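Local coordinates for secreted protein (Kutzneria albida DSM 43870, PDB 5M6Q) that probably links glutamine side chains of proteins to amine groups by acyl transfer, as a microbial transglutaminase, at residues 80-94 with 110-124. Residues are numbered along the deposited sequence; the frame is centred on the assembly and turned at random. Where two conformers were deposited one is given.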
loop_
_atom_site.group_PDB
_atom_site.type_symbol
_atom_site.label_atom_id
_atom_site.label_comp_id
_atom_site.label_asym_id
_atom_site.label_seq_id
_atom_site.Cartn_x
_atom_site.Cartn_y
_atom_site.Cartn_z
ATOM N N LEU A 80 -3.496 -13.697 5.908
ATOM C CA LEU A 80 -4.429 -13.624 4.797
ATOM C C LEU A 80 -4.027 -14.514 3.626
ATOM O O LEU A 80 -4.882 -15.170 3.027
ATOM C CB LEU A 80 -4.576 -12.188 4.309
ATOM C CG LEU A 80 -5.323 -11.242 5.240
ATOM C CD1 LEU A 80 -5.170 -9.840 4.695
ATOM C CD2 LEU A 80 -6.795 -11.632 5.370
ATOM N N ASN A 81 -2.742 -14.521 3.280
ATOM C CA ASN A 81 -2.261 -15.398 2.217
ATOM C C ASN A 81 -2.527 -16.866 2.561
ATOM O O ASN A 81 -2.896 -17.659 1.699
ATOM C CB ASN A 81 -0.765 -15.180 1.953
ATOM C CG ASN A 81 -0.502 -14.013 1.016
ATOM O OD1 ASN A 81 -1.379 -13.595 0.254
ATOM N ND2 ASN A 81 0.707 -13.477 1.076
ATOM N N LYS A 82 -2.358 -17.221 3.825
ATOM C CA LYS A 82 -2.625 -18.584 4.258
ATOM C C LYS A 82 -4.105 -18.962 4.024
ATOM O O LYS A 82 -4.405 -20.050 3.535
ATOM C CB LYS A 82 -2.237 -18.744 5.725
ATOM C CG LYS A 82 -2.309 -20.161 6.270
ATOM C CD LYS A 82 -1.695 -20.208 7.672
ATOM C CE LYS A 82 -1.620 -21.627 8.241
ATOM N NZ LYS A 82 -2.926 -22.084 8.796
ATOM N N ILE A 83 -5.023 -18.051 4.327
ATOM C CA ILE A 83 -6.440 -18.325 4.082
ATOM C C ILE A 83 -6.804 -18.365 2.587
ATOM O O ILE A 83 -7.470 -19.301 2.156
ATOM C CB ILE A 83 -7.330 -17.324 4.803
ATOM C CG1 ILE A 83 -7.234 -17.542 6.317
ATOM C CG2 ILE A 83 -8.779 -17.474 4.309
ATOM C CD1 ILE A 83 -7.950 -16.495 7.143
ATOM N N VAL A 84 -6.382 -17.385 1.787
ATOM C CA VAL A 84 -6.763 -17.424 0.372
ATOM C C VAL A 84 -6.020 -18.539 -0.379
ATOM O O VAL A 84 -6.407 -18.901 -1.485
ATOM C CB VAL A 84 -6.554 -16.062 -0.339
ATOM C CG1 VAL A 84 -7.372 -14.975 0.351
ATOM C CG2 VAL A 84 -5.060 -15.710 -0.442
ATOM N N ASP A 85 -4.981 -19.111 0.217
ATOM C CA ASP A 85 -4.318 -20.253 -0.412
ATOM C C ASP A 85 -5.167 -21.532 -0.368
ATOM O O ASP A 85 -4.843 -22.515 -1.035
ATOM C CB ASP A 85 -2.962 -20.520 0.234
ATOM C CG ASP A 85 -1.822 -19.886 -0.541
ATOM O OD1 ASP A 85 -1.963 -19.746 -1.780
ATOM O OD2 ASP A 85 -0.799 -19.521 0.087
ATOM N N THR A 86 -6.240 -21.522 0.417
ATOM C CA THR A 86 -7.174 -22.652 0.422
ATOM C C THR A 86 -8.329 -22.461 -0.574
ATOM O O THR A 86 -9.263 -23.250 -0.592
ATOM C CB THR A 86 -7.767 -22.883 1.820
ATOM O OG1 THR A 86 -8.615 -21.782 2.162
ATOM C CG2 THR A 86 -6.664 -22.999 2.857
ATOM N N HIS A 87 -8.243 -21.416 -1.395
ATOM C CA HIS A 87 -9.279 -21.094 -2.379
ATOM C C HIS A 87 -10.677 -21.010 -1.749
ATOM O O HIS A 87 -11.592 -21.723 -2.159
ATOM C CB HIS A 87 -9.268 -22.134 -3.513
ATOM C CG HIS A 87 -10.115 -21.764 -4.694
ATOM N ND1 HIS A 87 -10.356 -22.635 -5.737
ATOM C CD2 HIS A 87 -10.775 -20.622 -5.001
ATOM C CE1 HIS A 87 -11.128 -22.047 -6.633
ATOM N NE2 HIS A 87 -11.397 -20.825 -6.210
ATOM N N PRO A 88 -10.858 -20.135 -0.745
ATOM C CA PRO A 88 -12.208 -20.028 -0.178
ATOM C C PRO A 88 -13.190 -19.220 -1.034
ATOM O O PRO A 88 -12.777 -18.359 -1.816
ATOM C CB PRO A 88 -11.964 -19.313 1.152
ATOM C CG PRO A 88 -10.774 -18.475 0.891
ATOM C CD PRO A 88 -9.892 -19.294 -0.014
ATOM N N SER A 89 -14.480 -19.523 -0.896
ATOM C CA SER A 89 -15.541 -18.640 -1.371
ATOM C C SER A 89 -15.618 -17.477 -0.396
ATOM O O SER A 89 -15.092 -17.585 0.708
ATOM C CB SER A 89 -16.887 -19.377 -1.438
ATOM O OG SER A 89 -17.400 -19.603 -0.137
ATOM N N PRO A 90 -16.265 -16.360 -0.786
ATOM C CA PRO A 90 -16.397 -15.264 0.181
ATOM C C PRO A 90 -16.922 -15.697 1.549
ATOM O O PRO A 90 -16.389 -15.241 2.556
ATOM C CB PRO A 90 -17.378 -14.316 -0.507
ATOM C CG PRO A 90 -17.086 -14.510 -1.973
ATOM C CD PRO A 90 -16.724 -15.967 -2.133
ATOM N N ALA A 91 -17.920 -16.574 1.599
ATOM C CA ALA A 91 -18.463 -17.008 2.892
ATOM C C ALA A 91 -17.442 -17.831 3.699
ATOM O O ALA A 91 -17.375 -17.733 4.935
ATOM C CB ALA A 91 -19.763 -17.814 2.684
ATOM N N GLN A 92 -16.640 -18.629 3.002
ATOM C CA GLN A 92 -15.627 -19.449 3.666
ATOM C C GLN A 92 -14.498 -18.580 4.197
ATOM O O GLN A 92 -13.882 -18.888 5.212
ATOM C CB GLN A 92 -15.073 -20.507 2.719
ATOM C CG GLN A 92 -15.990 -21.709 2.539
ATOM C CD GLN A 92 -15.498 -22.636 1.446
ATOM O OE1 GLN A 92 -14.938 -22.187 0.446
ATOM N NE2 GLN A 92 -15.705 -23.937 1.632
ATOM N N TYR A 93 -14.227 -17.494 3.491
ATOM C CA TYR A 93 -13.212 -16.536 3.907
ATOM C C TYR A 93 -13.645 -15.855 5.218
ATOM O O TYR A 93 -12.856 -15.698 6.151
ATOM C CB TYR A 93 -12.978 -15.526 2.770
ATOM C CG TYR A 93 -12.207 -14.278 3.139
ATOM C CD1 TYR A 93 -12.862 -13.148 3.618
ATOM C CD2 TYR A 93 -10.825 -14.222 2.990
ATOM C CE1 TYR A 93 -12.167 -12.003 3.940
ATOM C CE2 TYR A 93 -10.119 -13.078 3.308
ATOM C CZ TYR A 93 -10.797 -11.972 3.789
ATOM O OH TYR A 93 -10.114 -10.832 4.107
ATOM N N GLU A 94 -14.915 -15.480 5.297
ATOM C CA GLU A 94 -15.421 -14.802 6.481
ATOM C C GLU A 94 -15.306 -15.729 7.687
ATOM O O GLU A 94 -14.882 -15.312 8.761
ATOM C CB GLU A 94 -16.874 -14.349 6.279
ATOM C CG GLU A 94 -17.426 -13.556 7.437
ATOM C CD GLU A 94 -18.776 -12.915 7.134
ATOM O OE1 GLU A 94 -19.174 -12.855 5.945
ATOM O OE2 GLU A 94 -19.441 -12.469 8.094
ATOM N N VAL A 110 -13.180 -8.521 6.569
ATOM C CA VAL A 110 -14.151 -9.101 5.649
ATOM C C VAL A 110 -14.328 -8.181 4.443
ATOM O O VAL A 110 -14.324 -8.626 3.301
ATOM C CB VAL A 110 -15.505 -9.379 6.349
ATOM C CG1 VAL A 110 -16.515 -9.921 5.341
ATOM C CG2 VAL A 110 -15.317 -10.362 7.502
ATOM N N LYS A 111 -14.457 -6.893 4.702
ATOM C CA LYS A 111 -14.585 -5.896 3.646
ATOM C C LYS A 111 -13.382 -5.893 2.681
ATOM O O LYS A 111 -13.515 -5.528 1.507
ATOM C CB LYS A 111 -14.757 -4.513 4.285
ATOM C CG LYS A 111 -15.211 -3.418 3.334
ATOM C CD LYS A 111 -14.675 -2.035 3.736
ATOM C CE LYS A 111 -15.377 -1.475 4.963
ATOM N NZ LYS A 111 -15.016 -0.040 5.227
ATOM N N ALA A 112 -12.212 -6.302 3.176
ATOM C CA ALA A 112 -10.975 -6.223 2.395
ATOM C C ALA A 112 -10.981 -7.175 1.208
ATOM O O ALA A 112 -10.327 -6.912 0.208
ATOM C CB ALA A 112 -9.766 -6.499 3.276
ATOM N N LEU A 113 -11.722 -8.275 1.310
ATOM C CA LEU A 113 -11.831 -9.207 0.193
ATOM C C LEU A 113 -12.674 -8.663 -0.963
ATOM O O LEU A 113 -13.816 -8.251 -0.767
ATOM C CB LEU A 113 -12.434 -10.527 0.667
ATOM C CG LEU A 113 -12.527 -11.658 -0.355
ATOM C CD1 LEU A 113 -11.193 -12.377 -0.490
ATOM C CD2 LEU A 113 -13.634 -12.621 0.056
ATOM N N PRO A 114 -12.114 -8.663 -2.184
ATOM C CA PRO A 114 -12.976 -8.378 -3.336
ATOM C C PRO A 114 -13.760 -9.616 -3.781
ATOM O O PRO A 114 -13.192 -10.489 -4.420
ATOM C CB PRO A 114 -11.989 -7.929 -4.413
ATOM C CG PRO A 114 -10.699 -8.614 -4.045
ATOM C CD PRO A 114 -10.684 -8.702 -2.546
ATOM N N SER A 115 -15.047 -9.671 -3.449
ATOM C CA SER A 115 -15.902 -10.833 -3.743
ATOM C C SER A 115 -15.919 -11.303 -5.202
ATOM O O SER A 115 -16.064 -12.494 -5.462
ATOM C CB SER A 115 -17.340 -10.533 -3.318
ATOM O OG SER A 115 -17.367 -10.121 -1.966
ATOM N N TRP A 116 -15.770 -10.385 -6.149
ATOM C CA TRP A 116 -15.889 -10.746 -7.562
ATOM C C TRP A 116 -14.609 -11.358 -8.160
ATOM O O TRP A 116 -14.630 -11.860 -9.286
ATOM C CB TRP A 116 -16.293 -9.522 -8.372
ATOM C CG TRP A 116 -15.223 -8.503 -8.404
ATOM C CD1 TRP A 116 -14.974 -7.544 -7.467
ATOM C CD2 TRP A 116 -14.231 -8.343 -9.421
ATOM N NE1 TRP A 116 -13.888 -6.788 -7.840
ATOM C CE2 TRP A 116 -13.412 -7.260 -9.037
ATOM C CE3 TRP A 116 -13.954 -9.008 -10.620
ATOM C CZ2 TRP A 116 -12.337 -6.825 -9.813
ATOM C CZ3 TRP A 116 -12.890 -8.576 -11.390
ATOM C CH2 TRP A 116 -12.090 -7.497 -10.983
ATOM N N ILE A 117 -13.498 -11.312 -7.428
ATOM C CA ILE A 117 -12.284 -11.994 -7.868
ATOM C C ILE A 117 -12.157 -13.332 -7.144
ATOM O O ILE A 117 -12.181 -13.381 -5.917
ATOM C CB ILE A 117 -11.032 -11.124 -7.636
ATOM C CG1 ILE A 117 -11.163 -9.797 -8.385
ATOM C CG2 ILE A 117 -9.768 -11.858 -8.086
ATOM C CD1 ILE A 117 -10.097 -8.770 -8.003
ATOM N N ASP A 118 -12.024 -14.419 -7.890
ATOM C CA ASP A 118 -11.853 -15.724 -7.254
ATOM C C ASP A 118 -10.592 -15.775 -6.369
ATOM O O ASP A 118 -9.519 -15.310 -6.755
ATOM C CB ASP A 118 -11.807 -16.819 -8.310
ATOM C CG ASP A 118 -11.618 -18.190 -7.707
ATOM O OD1 ASP A 118 -12.537 -18.670 -7.009
ATOM O OD2 ASP A 118 -10.544 -18.789 -7.917
ATOM N N SER A 119 -10.722 -16.350 -5.183
ATOM C CA SER A 119 -9.679 -16.208 -4.170
ATOM C C SER A 119 -8.353 -16.860 -4.585
ATOM O O SER A 119 -7.306 -16.509 -4.058
ATOM C CB SER A 119 -10.156 -16.786 -2.832
ATOM O OG SER A 119 -10.544 -18.140 -2.988
ATOM N N ALA A 120 -8.400 -17.784 -5.539
ATOM C CA ALA A 120 -7.182 -18.401 -6.061
ATOM C C ALA A 120 -6.327 -17.403 -6.859
ATOM O O ALA A 120 -5.133 -17.631 -7.072
ATOM C CB ALA A 120 -7.526 -19.589 -6.919
ATOM N N LYS A 121 -6.941 -16.306 -7.300
ATOM C CA LYS A 121 -6.237 -15.268 -8.047
ATOM C C LYS A 121 -5.759 -14.103 -7.159
ATOM O O LYS A 121 -5.341 -13.074 -7.667
ATOM C CB LYS A 121 -7.141 -14.710 -9.146
ATOM C CG LYS A 121 -7.630 -15.720 -10.184
ATOM C CD LYS A 121 -8.605 -15.040 -11.147
ATOM C CE LYS A 121 -9.043 -15.953 -12.296
ATOM N NZ LYS A 121 -10.044 -15.255 -13.163
ATOM N N LEU A 122 -5.845 -14.247 -5.841
ATOM C CA LEU A 122 -5.518 -13.122 -4.969
ATOM C C LEU A 122 -4.258 -13.352 -4.172
ATOM O O LEU A 122 -3.900 -14.490 -3.860
ATOM C CB LEU A 122 -6.675 -12.830 -4.005
ATOM C CG LEU A 122 -7.959 -12.335 -4.670
ATOM C CD1 LEU A 122 -9.058 -12.270 -3.647
ATOM C CD2 LEU A 122 -7.759 -10.968 -5.364
ATOM N N LYS A 123 -3.582 -12.258 -3.841
ATOM C CA LYS A 123 -2.493 -12.304 -2.882
ATOM C C LYS A 123 -2.538 -11.044 -2.028
ATOM O O LYS A 123 -2.850 -9.957 -2.522
ATOM C CB LYS A 123 -1.142 -12.422 -3.584
ATOM C CG LYS A 123 -0.903 -11.321 -4.586
ATOM C CD LYS A 123 0.567 -11.109 -4.865
ATOM C CE LYS A 123 0.758 -10.243 -6.114
ATOM N NZ LYS A 123 2.196 -9.889 -6.319
ATOM N N ALA A 124 -2.235 -11.193 -0.746
ATOM C CA ALA A 124 -2.119 -10.046 0.138
ATOM C C ALA A 124 -0.797 -9.324 -0.126
ATOM O O ALA A 124 0.259 -9.948 -0.160
ATOM C CB ALA A 124 -2.223 -10.481 1.580
HETATM O O HOH W 1 -13.593 -16.830 -4.082
#
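Val110 meets Glu94 through aliphatic carbons, CG2 of the valine lying 3.8 Å from CG of the glutamate. Val110 CA also sits at the edge of the Tyr93 ring. Leu113 then covers one face of that ring. Its CB is 3.6 Å from Tyr93 CE1, offset toward the rim. With Leu113 CG anti to its own backbone N (chi1 -176°), chi2 of 81° turns both methyls onto the same face as CB. Leu113 CD2 also reaches Pro90. Tyr93 OH donates a hydrogen bond to Val109 O, just before 110-124, and Phe221 touches the tyrosine too. A serine in place of Tyr93 would probably open a gap beside Leu113 and leave Val109 O without its phenol partner.

Asp118 OD1 takes a hydrogen bond from His87 NE2 (2.6 Å). It uses its syn lone pair, and the carboxylate stands at 86° to the imidazole. His87 has two conformers; this bond describes one. Ser119 OG donates to Pro88 O (2.5 Å). Water 1 joins the same carbonyl to Ser119 N. Ala120 CB lies over the His87 ring, 4.0 Å from its centroid, in a CH-pi contact. At the start of strand 122-131, Ala124 N donates to Asn81 OD1 (2.7 Å), and Ala124 CB packs on Leu80 CB.

Apolar contacts join helix 90-99 to helix 109-112 and to Leu113 just after it. Asn81 ties the end of helix 70-84 to the inner strand 122-131; His87 and Pro88, in the loop after that helix, bond Asp118 and Ser119. In the conformer described, the Asp118 carboxylate would probably stabilise a protonated His87.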